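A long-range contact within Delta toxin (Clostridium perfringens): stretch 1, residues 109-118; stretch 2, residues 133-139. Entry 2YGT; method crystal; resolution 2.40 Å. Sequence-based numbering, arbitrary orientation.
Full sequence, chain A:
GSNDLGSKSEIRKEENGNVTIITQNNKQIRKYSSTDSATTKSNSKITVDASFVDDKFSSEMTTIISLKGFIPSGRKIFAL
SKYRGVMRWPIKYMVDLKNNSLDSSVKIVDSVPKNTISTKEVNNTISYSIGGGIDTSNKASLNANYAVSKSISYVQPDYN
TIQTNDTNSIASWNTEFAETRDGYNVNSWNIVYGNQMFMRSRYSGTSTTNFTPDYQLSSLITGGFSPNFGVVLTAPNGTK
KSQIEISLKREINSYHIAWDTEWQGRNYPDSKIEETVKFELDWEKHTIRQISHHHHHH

Stretch 1 109-118: VDSVPKNTIS
Stretch 2 (133-139) GIDTSNK

Two strands, 109-112 and 134-137, run in nearly the same direction: the angle between their N-to-C directions is 21°, and the axes come no closer than 7.4 Å. That spacing is too wide for backbone pairing, and every hydrogen bond between the stretches uses at least one side-chain atom. The register is set by Val 112 opposite Thr 136, with CA atoms 7.0 Å apart, and by Pro 113 opposite Asn 138, whose CA atoms are 6.2 Å apart. Together the stretches bury 408 Å², summed over both sides.

Residues 110 to 112 are extended, with phi/psi of -170/160, -159/162 and -144/151, so their side chains alternate. The CA-to-CB bonds of Asp 110 and Val 112 point toward stretch 2, while that of Ser 111 points away. Stretch 2 alternates likewise: Ile 134 and Thr 136 point toward stretch 1, Asp 135 and Ser 137 away, with phi/psi of -127/132, -125/125, -117/131 and -125/140 from Ile 134 to Ser 137.

Val 109, at -104/-9 with chi1 m, points sideways and makes no contact. Asp 110 has an off-well chi1 of -140° and chi2 of -37°. Asp 110 CB lies 4.2 Å from CG2 of Ile 134, whose side chain is m, m, and Asp 110 OD2 accepts a weak hydrogen bond from Thr 136 OG1 at 3.1 Å. Asp 110 OD1 accepts a hydrogen bond from Ser 111 N at 2.9 Å. A water bridges the stretches, its oxygen donating to Asp 110 OD2 at 2.6 Å and weakly to Ile 134 O at 3.5 Å.

Val 112 (chi1 m) packs its CG1 3.7 Å from Thr 136 CB, and the same CG1 lies 4.0 Å from the amide oxygen Asn 138 OD1. A cis peptide bond then leads into Pro 113, which has phi/psi -69/157 and a C-gamma exo ring; Pro 113 CA is 3.7 Å from Asn 138 OD1.

Lys 114 (-100/155) engages stretch 2 through both backbone and side chain. Lys 114 N donates to Asn 138 OD1 at 3.2 Å with an N-H...acceptor angle of 162°, and Lys 114 O accepts from Asn 138 ND2 at 3.3 Å and 151°. One amide side chain thus pairs with both backbone polar groups of a loop residue, much as a neighbouring strand would. Asn 138 achieves this with chi1 -82° (m), chi2 -3° and phi/psi -86/14. The lysine side chain leaves with chi1 m and then three t angles, an extended arm that carries Lys 114 NZ to within 2.9 Å of Thr 136 O, where it donates a hydrogen bond. A weak one runs from Lys 114 NZ to Thr 136 OG1 at 2.8 Å; because OG1 is crowded in the model, its position, set by chi1 42° (p), is less certain, and both of its bonds share that doubt.

Asn 115 turns the chain with a positive phi (45/-118) and makes no contact across the interface. Thr 116 (-127/137) points away, and Ile 117 (-127/128; m, m) points toward stretch 2, bringing Ile 117 CD1 to 3.0 Å from Asn 138 ND2, a tight approach. Ser 118, at -114/-10, lies out of reach.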

# COMPACT_ATOMS: atom_id res chain seq x y z
N VAL A 109 7.71 14.74 4.96
CA VAL A 109 6.92 15.79 5.59
C VAL A 109 5.41 15.57 5.51
O VAL A 109 4.63 16.28 6.15
CB VAL A 109 7.28 17.19 5.04
CG1 VAL A 109 8.75 17.49 5.31
CG2 VAL A 109 6.96 17.28 3.56
N ASP A 110 5.00 14.57 4.73
CA ASP A 110 3.60 14.17 4.69
C ASP A 110 3.43 12.86 3.92
O ASP A 110 4.30 12.48 3.13
CB ASP A 110 2.72 15.26 4.09
CG ASP A 110 1.40 15.42 4.82
OD1 ASP A 110 0.83 14.39 5.25
OD2 ASP A 110 0.93 16.56 4.97
N SER A 111 2.32 12.18 4.16
CA SER A 111 2.04 10.91 3.49
C SER A 111 0.56 10.57 3.51
O SER A 111 -0.21 11.11 4.31
CB SER A 111 2.86 9.78 4.13
OG SER A 111 2.56 9.65 5.51
N VAL A 112 0.16 9.66 2.63
CA VAL A 112 -1.22 9.19 2.58
C VAL A 112 -1.20 7.71 2.21
O VAL A 112 -0.29 7.26 1.52
CB VAL A 112 -2.03 9.97 1.53
CG1 VAL A 112 -2.40 11.35 2.05
CG2 VAL A 112 -1.25 10.07 0.22
N PRO A 113 -2.21 6.95 2.66
CA PRO A 113 -3.38 7.37 3.45
C PRO A 113 -3.02 7.79 4.88
O PRO A 113 -1.99 7.36 5.41
CB PRO A 113 -4.26 6.12 3.49
CG PRO A 113 -3.72 5.20 2.44
CD PRO A 113 -2.27 5.52 2.33
N LYS A 114 -3.87 8.61 5.49
CA LYS A 114 -3.68 9.03 6.87
C LYS A 114 -4.56 8.21 7.79
O LYS A 114 -5.59 7.68 7.37
CB LYS A 114 -4.05 10.50 7.05
CG LYS A 114 -3.28 11.47 6.19
CD LYS A 114 -3.80 12.88 6.39
CE LYS A 114 -3.12 13.86 5.47
NZ LYS A 114 -3.71 15.21 5.60
N ASN A 115 -4.15 8.11 9.05
CA ASN A 115 -4.94 7.43 10.08
C ASN A 115 -5.50 6.10 9.60
O ASN A 115 -4.74 5.19 9.26
CB ASN A 115 -6.06 8.35 10.57
CG ASN A 115 -5.53 9.64 11.17
OD1 ASN A 115 -6.04 10.73 10.89
ND2 ASN A 115 -4.50 9.53 12.00
N THR A 116 -6.82 5.99 9.56
CA THR A 116 -7.47 4.75 9.17
C THR A 116 -8.48 4.95 8.05
O THR A 116 -9.25 5.91 8.06
CB THR A 116 -8.18 4.08 10.37
OG1 THR A 116 -7.24 3.87 11.43
CG2 THR A 116 -8.77 2.73 9.96
N ILE A 117 -8.47 4.04 7.08
CA ILE A 117 -9.41 4.07 5.96
C ILE A 117 -10.11 2.72 5.83
O ILE A 117 -9.45 1.68 5.76
CB ILE A 117 -8.69 4.40 4.63
CG1 ILE A 117 -7.90 5.70 4.76
CG2 ILE A 117 -9.70 4.51 3.50
CD1 ILE A 117 -8.77 6.92 4.97
N SER A 118 -11.43 2.74 5.79
CA SER A 118 -12.21 1.50 5.78
C SER A 118 -12.99 1.27 4.49
O SER A 118 -13.54 0.18 4.29
CB SER A 118 -13.17 1.47 6.97
OG SER A 118 -12.45 1.38 8.20
N GLY A 133 4.23 24.76 0.00
CA GLY A 133 3.05 24.24 0.68
C GLY A 133 2.59 22.87 0.22
O GLY A 133 2.63 22.56 -0.97
N ILE A 134 2.15 22.05 1.17
CA ILE A 134 1.66 20.71 0.88
C ILE A 134 0.26 20.48 1.46
O ILE A 134 0.01 20.77 2.63
CB ILE A 134 2.59 19.62 1.45
CG1 ILE A 134 3.98 19.71 0.81
CG2 ILE A 134 1.98 18.24 1.27
CD1 ILE A 134 4.03 19.20 -0.61
N ASP A 135 -0.64 19.95 0.64
CA ASP A 135 -1.96 19.56 1.12
C ASP A 135 -2.24 18.10 0.79
O ASP A 135 -2.16 17.69 -0.37
CB ASP A 135 -3.05 20.45 0.53
CG ASP A 135 -4.43 20.12 1.07
OD1 ASP A 135 -5.08 19.19 0.53
OD2 ASP A 135 -4.87 20.77 2.03
N THR A 136 -2.57 17.32 1.81
CA THR A 136 -2.88 15.91 1.61
C THR A 136 -4.32 15.60 1.99
O THR A 136 -4.78 15.99 3.06
CB THR A 136 -1.93 14.99 2.40
OG1 THR A 136 -1.72 15.53 3.71
CG2 THR A 136 -0.58 14.88 1.70
N SER A 137 -5.02 14.91 1.10
CA SER A 137 -6.42 14.59 1.32
C SER A 137 -6.65 13.09 1.21
O SER A 137 -6.07 12.42 0.36
CB SER A 137 -7.29 15.32 0.30
OG SER A 137 -8.63 14.88 0.36
N ASN A 138 -7.50 12.57 2.09
CA ASN A 138 -7.98 11.20 1.95
C ASN A 138 -9.19 11.18 1.02
O ASN A 138 -9.92 10.19 0.95
CB ASN A 138 -8.30 10.57 3.30
CG ASN A 138 -7.06 10.02 4.00
OD1 ASN A 138 -5.95 10.05 3.45
ND2 ASN A 138 -7.24 9.51 5.22
N LYS A 139 -9.39 12.30 0.33
CA LYS A 139 -10.42 12.41 -0.70
C LYS A 139 -9.76 12.53 -2.07
O LYS A 139 -8.54 12.55 -2.17
CB LYS A 139 -11.34 13.61 -0.42
O HOH W 1 2.02 18.93 4.82